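Local coordinates for botulinum neurotoxin type G (Clostridium botulinum, PDB 3MPP), which attaches the toxin to the host nerve cell surface through its receptor-binding domain and delivers a zinc protease light chain into the host cytosol, at residues I69-R74 / F144-T149; Y139-F144 / P424-W429; K227-N232 / N419-P424. The protein carries 4 engineered substitutions. All coordinates share one frame; numbering follows the deposited sequence.

Contact 1. Residues I69-R74 / F144-T149; sequences INFWVR and FSITIT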
loop_
_atom_site.group_PDB
_atom_site.type_symbol
_atom_site.label_atom_id
_atom_site.label_comp_id
_atom_site.label_asym_id
_atom_site.label_seq_id
_atom_site.Cartn_x
_atom_site.Cartn_y
_atom_site.Cartn_z
ATOM N N ILE A 69 7.669 -7.209 -17.776
ATOM C CA ILE A 69 7.681 -7.786 -16.444
ATOM C C ILE A 69 6.747 -6.955 -15.576
ATOM O O ILE A 69 6.811 -5.723 -15.606
ATOM C CB ILE A 69 9.078 -7.713 -15.816
ATOM C CG1 ILE A 69 10.093 -8.465 -16.671
ATOM C CG2 ILE A 69 9.058 -8.269 -14.393
ATOM C CD1 ILE A 69 9.745 -9.916 -16.880
ATOM N N ASN A 70 5.890 -7.626 -14.810
ATOM C CA ASN A 70 4.941 -6.946 -13.924
ATOM C C ASN A 70 4.868 -7.667 -12.589
ATOM O O ASN A 70 4.786 -8.898 -12.534
ATOM C CB ASN A 70 3.554 -6.862 -14.582
ATOM C CG ASN A 70 2.449 -6.396 -13.620
ATOM O OD1 ASN A 70 2.503 -5.297 -13.045
ATOM N ND2 ASN A 70 1.428 -7.228 -13.469
ATOM N N PHE A 71 4.945 -6.896 -11.512
ATOM C CA PHE A 71 4.767 -7.425 -10.173
ATOM C C PHE A 71 4.598 -6.253 -9.217
ATOM O O PHE A 71 4.887 -5.104 -9.566
ATOM C CB PHE A 71 5.956 -8.298 -9.748
ATOM C CG PHE A 71 7.255 -7.557 -9.667
ATOM C CD1 PHE A 71 7.685 -7.015 -8.465
ATOM C CD2 PHE A 71 8.051 -7.404 -10.787
ATOM C CE1 PHE A 71 8.885 -6.318 -8.385
ATOM C CE2 PHE A 71 9.248 -6.717 -10.717
ATOM C CZ PHE A 71 9.664 -6.168 -9.508
ATOM N N TRP A 72 4.112 -6.547 -8.020
ATOM C CA TRP A 72 3.994 -5.528 -6.985
ATOM C C TRP A 72 5.043 -5.866 -5.951
ATOM O O TRP A 72 5.384 -7.040 -5.776
ATOM C CB TRP A 72 2.612 -5.568 -6.344
ATOM C CG TRP A 72 1.475 -5.216 -7.255
ATOM C CD1 TRP A 72 1.152 -5.807 -8.452
ATOM C CD2 TRP A 72 0.474 -4.217 -7.016
ATOM N NE1 TRP A 72 0.020 -5.222 -8.976
ATOM C CE2 TRP A 72 -0.415 -4.243 -8.112
ATOM C CE3 TRP A 72 0.255 -3.291 -5.988
ATOM C CZ2 TRP A 72 -1.511 -3.381 -8.204
ATOM C CZ3 TRP A 72 -0.848 -2.440 -6.080
ATOM C CH2 TRP A 72 -1.710 -2.492 -7.181
ATOM N N VAL A 73 5.562 -4.845 -5.279
ATOM C CA VAL A 73 6.615 -5.035 -4.295
ATOM C C VAL A 73 6.307 -4.224 -3.031
ATOM O O VAL A 73 5.679 -3.166 -3.110
ATOM C CB VAL A 73 7.996 -4.631 -4.885
ATOM C CG1 VAL A 73 8.028 -3.142 -5.213
ATOM C CG2 VAL A 73 9.128 -5.003 -3.942
ATOM N N ARG A 74 6.731 -4.736 -1.873
ATOM C CA ARG A 74 6.650 -4.001 -0.607
ATOM C C ARG A 74 8.002 -4.079 0.056
ATOM O O ARG A 74 8.438 -5.163 0.428
ATOM C CB ARG A 74 5.665 -4.661 0.361
ATOM C CG ARG A 74 4.274 -4.138 0.379
ATOM C CD ARG A 74 3.572 -4.654 1.632
ATOM N NE ARG A 74 3.893 -3.796 2.747
ATOM C CZ ARG A 74 3.762 -4.106 4.033
ATOM N NH1 ARG A 74 3.318 -5.289 4.440
ATOM N NH2 ARG A 74 4.094 -3.198 4.918
ATOM N N PHE A 144 3.256 -1.398 -4.051
ATOM C CA PHE A 144 3.064 -0.635 -5.273
ATOM C C PHE A 144 3.397 -1.484 -6.486
ATOM O O PHE A 144 4.181 -2.420 -6.395
ATOM C CB PHE A 144 3.805 0.708 -5.268
ATOM C CG PHE A 144 5.308 0.602 -5.307
ATOM C CD1 PHE A 144 5.979 0.505 -6.514
ATOM C CD2 PHE A 144 6.054 0.670 -4.134
ATOM C CE1 PHE A 144 7.367 0.441 -6.556
ATOM C CE2 PHE A 144 7.431 0.610 -4.170
ATOM C CZ PHE A 144 8.091 0.495 -5.389
ATOM N N SER A 145 2.741 -1.174 -7.600
ATOM C CA SER A 145 2.849 -1.971 -8.806
ATOM C C SER A 145 3.977 -1.450 -9.673
ATOM O O SER A 145 4.151 -0.243 -9.816
ATOM C CB SER A 145 1.539 -1.908 -9.601
ATOM O OG SER A 145 1.677 -2.534 -10.878
ATOM N N ILE A 146 4.744 -2.359 -10.261
ATOM C CA ILE A 146 5.747 -1.940 -11.220
ATOM C C ILE A 146 5.596 -2.762 -12.487
ATOM O O ILE A 146 5.272 -3.944 -12.434
ATOM C CB ILE A 146 7.186 -2.042 -10.664
ATOM C CG1 ILE A 146 8.192 -1.596 -11.731
ATOM C CG2 ILE A 146 7.482 -3.446 -10.196
ATOM C CD1 ILE A 146 9.572 -1.286 -11.189
ATOM N N THR A 147 5.801 -2.106 -13.620
ATOM C CA THR A 147 5.756 -2.758 -14.912
ATOM C C THR A 147 6.932 -2.263 -15.729
ATOM O O THR A 147 7.121 -1.057 -15.905
ATOM C CB THR A 147 4.445 -2.450 -15.676
ATOM O OG1 THR A 147 3.321 -2.866 -14.891
ATOM C CG2 THR A 147 4.423 -3.191 -17.015
ATOM N N ILE A 148 7.735 -3.203 -16.204
ATOM C CA ILE A 148 8.857 -2.880 -17.061
ATOM C C ILE A 148 8.591 -3.461 -18.438
ATOM O O ILE A 148 8.304 -4.652 -18.564
ATOM C CB ILE A 148 10.181 -3.485 -16.543
ATOM C CG1 ILE A 148 10.485 -3.014 -15.117
ATOM C CG2 ILE A 148 11.320 -3.118 -17.460
ATOM C CD1 ILE A 148 10.031 -3.980 -14.048
ATOM N N THR A 149 8.679 -2.618 -19.460
ATOM C CA THR A 149 8.536 -3.071 -20.840
ATOM C C THR A 149 9.819 -2.761 -21.595
ATOM O O THR A 149 10.550 -1.836 -21.244
ATOM C CB THR A 149 7.335 -2.408 -21.570
ATOM O OG1 THR A 149 7.520 -0.988 -21.634
ATOM C CG2 THR A 149 6.025 -2.715 -20.863
#
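Ile69 through Val73 pair with Phe144 through Ile148 as neighbouring antiparallel strands, their axes 4.6 Å apart at closest and their N-to-C directions 149° apart. Three hydrogen-bonded pairs, Ile69 with Ile148, Phe71 with Ile146 and Val73 with Phe144, each contribute two backbone bonds; Ile69 N reaches Ile148 O at 2.7 Å, whereas Phe144 N lies 3.1 Å from Val73 O. The non-hydrogen-bonded pairs between them, Asn70 with Thr147 and Trp72 with Ser145, bring the chains closer, and CA-H...O contacts run there, among them Thr147 CA to Ile69 O at 3.2 Å.

Side chains alternate between the two faces. On the face carrying Phe71, Ile146 lies alongside the phenyl ring and lays its CG2 methyl over the ring centre, a CH-pi contact with CG2 3.6 Å from the centroid. Placing CG2 between the backbone N and carbonyl carbon, with CG1 anti to N (chi1 180°), turns that methyl toward the ring. At the next hydrogen-bonded pair on this face the roles reverse: Val73 CG1 sits over a face of the Phe144 ring, offset toward its rim, 3.6 Å from Phe144 CZ. Ile69 and Ile148 continue this apolar layer, which meets Trp114 and Ile112 of strand 111-117. The layer therefore lies between the two sheets of the concanavalin-like jelly roll that forms the N-terminal receptor-binding subdomain, with strands 195-204 and 156-160 flanking the pair within its own sheet.

The other face is more polar. Ser145 CB stands over the five-membered ring of Trp72, 3.6 Å from its centroid and 19° off the normal, while the indole NE1 hydrogen-bonds to Gln220 and Lys199 makes a cation-pi contact with the same side chain.

Contact 2. Residues Y139-F144 / P424-W429; sequences YINKWF and PVDEGW
Asn141 and Asp426 meet tip to tip, the amide ND2 donating to Asp426 OD2 over 2.8 Å in a nearly straight bond (171° at the hydrogen). The acceptor lies in the amide plane, but the amide and carboxylate planes are turned 50° apart, and ND2 arrives from above the carboxylate. Gly428 N reaches the same oxygen from the opposite face, at 2.9 Å from Asp426 OD2, closing an Asx turn. Beside this polar grip, Ile140 CG2 abuts the edge of the Trp429 indole at CZ3, 3.5 Å away.

Two beta turns present these groups: a type II turn from Tyr139 to Lys142, with Asn141 at its third position, and a type I turn from Asp426 to Trp429. The first belongs to the N-terminal jelly-roll subdomain and the second to the C-terminal beta-trefoil subdomain, making this a turn-to-turn contact across the interface of the two halves of the receptor-binding domain. Asn141 CG is anti to the backbone N (chi1 -158°), which carries the amide over Gly428; OD1 comes within 3.3 Å of Gly428 CA. Further out, Arg74 forms a salt bridge with Asp426 OD2 and also hydrogen-bonds Asn141 O, while Trp429 NE1 is held by Glu431.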
loop_
_atom_site.group_PDB
_atom_site.type_symbol
_atom_site.label_atom_id
_atom_site.label_comp_id
_atom_site.label_asym_id
_atom_site.label_seq_id
_atom_site.Cartn_x
_atom_site.Cartn_y
_atom_site.Cartn_z
ATOM N N TYR A 139 5.044 5.349 -1.144
ATOM C CA TYR A 139 5.855 4.190 -1.553
ATOM C C TYR A 139 6.536 3.420 -0.412
ATOM O O TYR A 139 6.576 2.186 -0.420
ATOM C CB TYR A 139 6.905 4.625 -2.581
ATOM C CG TYR A 139 6.286 5.294 -3.786
ATOM C CD1 TYR A 139 5.694 4.535 -4.783
ATOM C CD2 TYR A 139 6.279 6.685 -3.921
ATOM C CE1 TYR A 139 5.096 5.133 -5.898
ATOM C CE2 TYR A 139 5.691 7.298 -5.047
ATOM C CZ TYR A 139 5.096 6.504 -6.017
ATOM O OH TYR A 139 4.513 7.062 -7.127
ATOM N N ILE A 140 7.089 4.140 0.552
ATOM C CA ILE A 140 7.831 3.480 1.630
ATOM C C ILE A 140 6.985 2.478 2.404
ATOM O O ILE A 140 5.967 2.841 2.990
ATOM C CB ILE A 140 8.465 4.504 2.586
ATOM C CG1 ILE A 140 9.445 5.382 1.803
ATOM C CG2 ILE A 140 9.225 3.798 3.707
ATOM C CD1 ILE A 140 10.051 6.536 2.622
ATOM N N ASN A 141 7.411 1.211 2.389
ATOM C CA ASN A 141 6.723 0.113 3.091
ATOM C C ASN A 141 5.313 -0.204 2.585
ATOM O O ASN A 141 4.554 -0.927 3.242
ATOM C CB ASN A 141 6.660 0.353 4.608
ATOM C CG ASN A 141 6.460 -0.940 5.387
ATOM O OD1 ASN A 141 7.070 -1.964 5.063
ATOM N ND2 ASN A 141 5.593 -0.905 6.411
ATOM N N LYS A 142 4.966 0.328 1.417
ATOM C CA LYS A 142 3.627 0.149 0.859
ATOM C C LYS A 142 3.681 -0.675 -0.408
ATOM O O LYS A 142 4.609 -0.522 -1.200
ATOM C CB LYS A 142 3.019 1.509 0.499
ATOM C CG LYS A 142 2.829 2.441 1.692
ATOM C CD LYS A 142 2.064 3.700 1.317
ATOM C CE LYS A 142 1.856 4.535 2.563
ATOM N NZ LYS A 142 1.115 5.809 2.373
ATOM N N TRP A 143 2.677 -1.523 -0.616
ATOM C CA TRP A 143 2.538 -2.216 -1.888
ATOM C C TRP A 143 2.448 -1.210 -3.022
ATOM O O TRP A 143 1.664 -0.270 -2.968
ATOM C CB TRP A 143 1.277 -3.075 -1.909
ATOM C CG TRP A 143 1.399 -4.342 -1.155
ATOM C CD1 TRP A 143 0.748 -4.672 0.000
ATOM C CD2 TRP A 143 2.211 -5.473 -1.497
ATOM N NE1 TRP A 143 1.108 -5.937 0.401
ATOM C CE2 TRP A 143 2.006 -6.450 -0.496
ATOM C CE3 TRP A 143 3.092 -5.755 -2.544
ATOM C CZ2 TRP A 143 2.645 -7.691 -0.518
ATOM C CZ3 TRP A 143 3.739 -6.985 -2.559
ATOM C CH2 TRP A 143 3.510 -7.938 -1.555
ATOM N N PHE A 144 3.256 -1.398 -4.051
ATOM C CA PHE A 144 3.064 -0.635 -5.273
ATOM C C PHE A 144 3.397 -1.484 -6.486
ATOM O O PHE A 144 4.181 -2.420 -6.395
ATOM C CB PHE A 144 3.805 0.708 -5.268
ATOM C CG PHE A 144 5.308 0.602 -5.307
ATOM C CD1 PHE A 144 5.979 0.505 -6.514
ATOM C CD2 PHE A 144 6.054 0.670 -4.134
ATOM C CE1 PHE A 144 7.367 0.441 -6.556
ATOM C CE2 PHE A 144 7.431 0.610 -4.170
ATOM C CZ PHE A 144 8.091 0.495 -5.389
ATOM N N PRO A 424 -2.176 0.017 10.604
ATOM C CA PRO A 424 -1.724 -0.913 11.640
ATOM C C PRO A 424 -0.221 -0.808 11.856
ATOM O O PRO A 424 0.509 -0.459 10.923
ATOM C CB PRO A 424 -2.026 -2.290 11.041
ATOM C CG PRO A 424 -2.059 -2.065 9.521
ATOM C CD PRO A 424 -2.176 -0.581 9.253
ATOM N N VAL A 425 0.237 -1.127 13.065
ATOM C CA VAL A 425 1.668 -1.228 13.332
ATOM C C VAL A 425 2.234 -2.361 12.486
ATOM O O VAL A 425 1.723 -3.474 12.531
ATOM C CB VAL A 425 1.965 -1.545 14.816
ATOM C CG1 VAL A 425 3.467 -1.677 15.017
ATOM C CG2 VAL A 425 1.380 -0.474 15.729
ATOM N N ASP A 426 3.284 -2.076 11.716
ATOM C CA ASP A 426 3.811 -3.041 10.755
ATOM C C ASP A 426 5.311 -3.149 10.990
ATOM O O ASP A 426 5.949 -2.149 11.305
ATOM C CB ASP A 426 3.529 -2.550 9.324
ATOM C CG ASP A 426 3.972 -3.540 8.262
ATOM O OD1 ASP A 426 3.232 -4.514 7.989
ATOM O OD2 ASP A 426 5.052 -3.331 7.678
ATOM N N GLU A 427 5.877 -4.344 10.827
ATOM C CA GLU A 427 7.313 -4.533 11.068
ATOM C C GLU A 427 8.198 -3.721 10.146
ATOM O O GLU A 427 9.343 -3.432 10.493
ATOM C CB GLU A 427 7.718 -6.020 10.983
ATOM C CG GLU A 427 7.655 -6.604 9.591
ATOM C CD GLU A 427 8.313 -7.979 9.504
ATOM O OE1 GLU A 427 9.088 -8.334 10.411
ATOM O OE2 GLU A 427 8.061 -8.701 8.525
ATOM N N GLY A 428 7.685 -3.372 8.962
ATOM C CA GLY A 428 8.465 -2.622 7.998
ATOM C C GLY A 428 8.450 -1.123 8.253
ATOM O O GLY A 428 8.986 -0.359 7.459
ATOM N N TRP A 429 7.819 -0.703 9.346
ATOM C CA TRP A 429 7.768 0.725 9.713
ATOM C C TRP A 429 7.843 0.863 11.234
ATOM O O TRP A 429 6.863 0.624 11.932
ATOM C CB TRP A 429 6.475 1.389 9.216
ATOM C CG TRP A 429 6.477 2.912 9.411
ATOM C CD1 TRP A 429 6.251 3.593 10.577
ATOM C CD2 TRP A 429 6.777 3.911 8.416
ATOM N NE1 TRP A 429 6.375 4.957 10.369
ATOM C CE2 TRP A 429 6.697 5.176 9.050
ATOM C CE3 TRP A 429 7.076 3.860 7.047
ATOM C CZ2 TRP A 429 6.907 6.372 8.364
ATOM C CZ3 TRP A 429 7.292 5.054 6.361
ATOM C CH2 TRP A 429 7.202 6.295 7.022
#

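Contact 3. Residues K227-N232 / N419-P424; sequences KDFWGN and NWQFIP
Ile423 runs alongside Phe229, and its CD1 methyl rests over the centre of the phenyl ring, a CH-pi contact 4.0 Å from the centroid. Phe229 CG stands anti to the backbone N (chi1 -176°), which directs the ring along the isoleucine; Ile423 CG1 meets Phe229 CB at 3.7 Å. Gln421 comes in perpendicular to the phenyl side chain, its OE1 3.3 Å from Phe229 CD1, while its NE2 is bonded to Asn362.

Trp230 and Pro424 overlap head to tail. Trp230 NE1 donates to Pro424 O over 2.9 Å, almost straight at 173°, with the oxygen in the indole plane. Pro424 packs its CD against Trp230 CD1, and its CG lies beside Asp228 OD2. Further along the indole, on the same side of its plane as Pro424 CD, Ile423 CG2 touches Trp230 CZ2.

The loop 227-232 docks on strand 420-423 of the beta-trefoil subdomain through its backbone too: Phe229 N bonds to Phe422 O at 2.9 Å, and a water accepts from Phe422 N while donating to Lys227 O. Asp228 CG sits between its backbone N and carbonyl carbon (chi1 67°), folding the carboxylate back over the type I turn from Asp228 to Gly231. There OD1 accepts from Asn232 N, 2.9 Å away, and more weakly from Trp230 N.

These inward bonds probably help Asp228 hold the turn that presents both aromatic rings. The in-plane indole bond provides NE1 of the buried Trp230 with an acceptor and fixes the ring's orientation against Pro424, so directional polar bonds and apolar contact together seat the loop on the strand.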
loop_
_atom_site.group_PDB
_atom_site.type_symbol
_atom_site.label_atom_id
_atom_site.label_comp_id
_atom_site.label_asym_id
_atom_site.label_seq_id
_atom_site.Cartn_x
_atom_site.Cartn_y
_atom_site.Cartn_z
ATOM N N LYS A 227 -8.688 -1.652 1.767
ATOM C CA LYS A 227 -7.314 -1.897 2.134
ATOM C C LYS A 227 -6.867 -0.995 3.266
ATOM O O LYS A 227 -7.507 0.013 3.535
ATOM C CB LYS A 227 -6.431 -1.665 0.906
ATOM C CG LYS A 227 -6.476 -2.863 -0.055
ATOM C CD LYS A 227 -6.279 -2.444 -1.478
ATOM C CE LYS A 227 -6.795 -3.546 -2.406
ATOM N NZ LYS A 227 -7.422 -2.971 -3.619
ATOM N N ASP A 228 -5.755 -1.361 3.902
ATOM C CA ASP A 228 -5.107 -0.496 4.891
ATOM C C ASP A 228 -4.045 0.398 4.232
ATOM O O ASP A 228 -3.839 0.357 3.014
ATOM C CB ASP A 228 -4.544 -1.313 6.083
ATOM C CG ASP A 228 -3.380 -2.242 5.696
ATOM O OD1 ASP A 228 -2.763 -2.055 4.628
ATOM O OD2 ASP A 228 -3.071 -3.158 6.482
ATOM N N PHE A 229 -3.418 1.243 5.047
ATOM C CA PHE A 229 -2.424 2.213 4.612
ATOM C C PHE A 229 -1.284 1.527 3.839
ATOM O O PHE A 229 -0.687 2.121 2.935
ATOM C CB PHE A 229 -1.886 2.879 5.881
ATOM C CG PHE A 229 -0.900 4.000 5.656
ATOM C CD1 PHE A 229 -1.341 5.288 5.367
ATOM C CD2 PHE A 229 0.456 3.786 5.848
ATOM C CE1 PHE A 229 -0.441 6.327 5.241
ATOM C CE2 PHE A 229 1.370 4.819 5.708
ATOM C CZ PHE A 229 0.919 6.095 5.400
ATOM N N TRP A 230 -0.966 0.283 4.208
ATOM C CA TRP A 230 0.147 -0.436 3.563
ATOM C C TRP A 230 -0.277 -1.121 2.253
ATOM O O TRP A 230 0.566 -1.576 1.476
ATOM C CB TRP A 230 0.757 -1.461 4.528
ATOM C CG TRP A 230 1.087 -0.870 5.868
ATOM C CD1 TRP A 230 0.555 -1.231 7.079
ATOM C CD2 TRP A 230 2.015 0.197 6.138
ATOM N NE1 TRP A 230 1.105 -0.461 8.086
ATOM C CE2 TRP A 230 1.997 0.424 7.534
ATOM C CE3 TRP A 230 2.848 0.983 5.338
ATOM C CZ2 TRP A 230 2.779 1.404 8.143
ATOM C CZ3 TRP A 230 3.634 1.954 5.945
ATOM C CH2 TRP A 230 3.600 2.151 7.336
ATOM N N GLY A 231 -1.583 -1.208 2.023
ATOM C CA GLY A 231 -2.116 -1.854 0.832
ATOM C C GLY A 231 -2.567 -3.293 1.019
ATOM O O GLY A 231 -2.839 -3.980 0.038
ATOM N N ASN A 232 -2.622 -3.764 2.266
ATOM C CA ASN A 232 -3.193 -5.080 2.561
ATOM C C ASN A 232 -4.678 -4.989 2.903
ATOM O O ASN A 232 -5.176 -3.913 3.251
ATOM C CB ASN A 232 -2.435 -5.739 3.717
ATOM C CG ASN A 232 -1.087 -6.258 3.288
ATOM O OD1 ASN A 232 -0.931 -6.727 2.162
ATOM N ND2 ASN A 232 -0.107 -6.175 4.175
ATOM N N ASN A 419 -11.610 11.415 3.131
ATOM C CA ASN A 419 -10.928 10.184 2.714
ATOM C C ASN A 419 -9.934 9.771 3.772
ATOM O O ASN A 419 -9.059 10.552 4.134
ATOM C CB ASN A 419 -10.224 10.373 1.372
ATOM C CG ASN A 419 -11.185 10.744 0.271
ATOM O OD1 ASN A 419 -12.318 10.265 0.251
ATOM N ND2 ASN A 419 -10.746 11.604 -0.648
ATOM N N TRP A 420 -10.064 8.530 4.238
ATOM C CA TRP A 420 -9.276 8.036 5.355
ATOM C C TRP A 420 -8.497 6.788 4.993
ATOM O O TRP A 420 -8.891 6.042 4.085
ATOM C CB TRP A 420 -10.217 7.683 6.515
ATOM C CG TRP A 420 -11.083 8.840 7.007
ATOM C CD1 TRP A 420 -12.359 9.145 6.603
ATOM C CD2 TRP A 420 -10.730 9.829 8.000
ATOM N NE1 TRP A 420 -12.816 10.270 7.284
ATOM C CE2 TRP A 420 -11.843 10.698 8.147
ATOM C CE3 TRP A 420 -9.587 10.063 8.773
ATOM C CZ2 TRP A 420 -11.843 11.778 9.043
ATOM C CZ3 TRP A 420 -9.590 11.140 9.665
ATOM C CH2 TRP A 420 -10.709 11.989 9.778
ATOM N N GLN A 421 -7.397 6.563 5.710
ATOM C CA GLN A 421 -6.724 5.269 5.674
ATOM C C GLN A 421 -6.456 4.791 7.090
ATOM O O GLN A 421 -6.243 5.594 8.008
ATOM C CB GLN A 421 -5.413 5.357 4.883
ATOM C CG GLN A 421 -5.620 5.771 3.413
ATOM C CD GLN A 421 -4.322 5.814 2.641
ATOM O OE1 GLN A 421 -3.434 4.989 2.855
ATOM N NE2 GLN A 421 -4.209 6.772 1.723
ATOM N N PHE A 422 -6.478 3.480 7.259
ATOM C CA PHE A 422 -6.234 2.861 8.550
ATOM C C PHE A 422 -4.805 2.299 8.604
ATOM O O PHE A 422 -4.386 1.547 7.711
ATOM C CB PHE A 422 -7.258 1.752 8.787
ATOM C CG PHE A 422 -8.683 2.268 9.010
ATOM C CD1 PHE A 422 -9.135 2.590 10.290
ATOM C CD2 PHE A 422 -9.558 2.428 7.945
ATOM C CE1 PHE A 422 -10.433 3.058 10.506
ATOM C CE2 PHE A 422 -10.875 2.896 8.150
ATOM C CZ PHE A 422 -11.304 3.213 9.434
ATOM N N ILE A 423 -4.073 2.646 9.656
ATOM C CA ILE A 423 -2.656 2.280 9.769
ATOM C C ILE A 423 -2.413 1.300 10.926
ATOM O O ILE A 423 -2.455 1.686 12.087
ATOM C CB ILE A 423 -1.762 3.532 10.011
ATOM C CG1 ILE A 423 -2.134 4.673 9.065
ATOM C CG2 ILE A 423 -0.288 3.170 9.852
ATOM C CD1 ILE A 423 -1.190 5.908 9.213
ATOM N N PRO A 424 -2.176 0.017 10.604
ATOM C CA PRO A 424 -1.724 -0.913 11.640
ATOM C C PRO A 424 -0.221 -0.808 11.856
ATOM O O PRO A 424 0.509 -0.459 10.923
ATOM C CB PRO A 424 -2.026 -2.290 11.041
ATOM C CG PRO A 424 -2.059 -2.065 9.521
ATOM C CD PRO A 424 -2.176 -0.581 9.253
HETATM O O HOH W 1 -7.058 2.370 4.601
#

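Overall arrangement
From the N terminus, strand 67-74 is met by strand 144-150 in contact 1, closing a loop of 69 residues within the jelly roll. Segment 139-144 begins inside that loop and pairs only near the C terminus with 424-429, so contacts 1 and 2 cross and share Phe144. Contact 3, between 227-232 and 419-424, follows contact 1 in series; it nests within the long loop of contact 2, sharing Pro424, and draws together the beginning and end of the trefoil subdomain. Arg74 and Trp143 connect the three: Arg74 leaves contact 1 to reach contact 2, and Trp143 hydrogen-bonds Trp230 and Asn232 of contact 3, extending the join between subdomains.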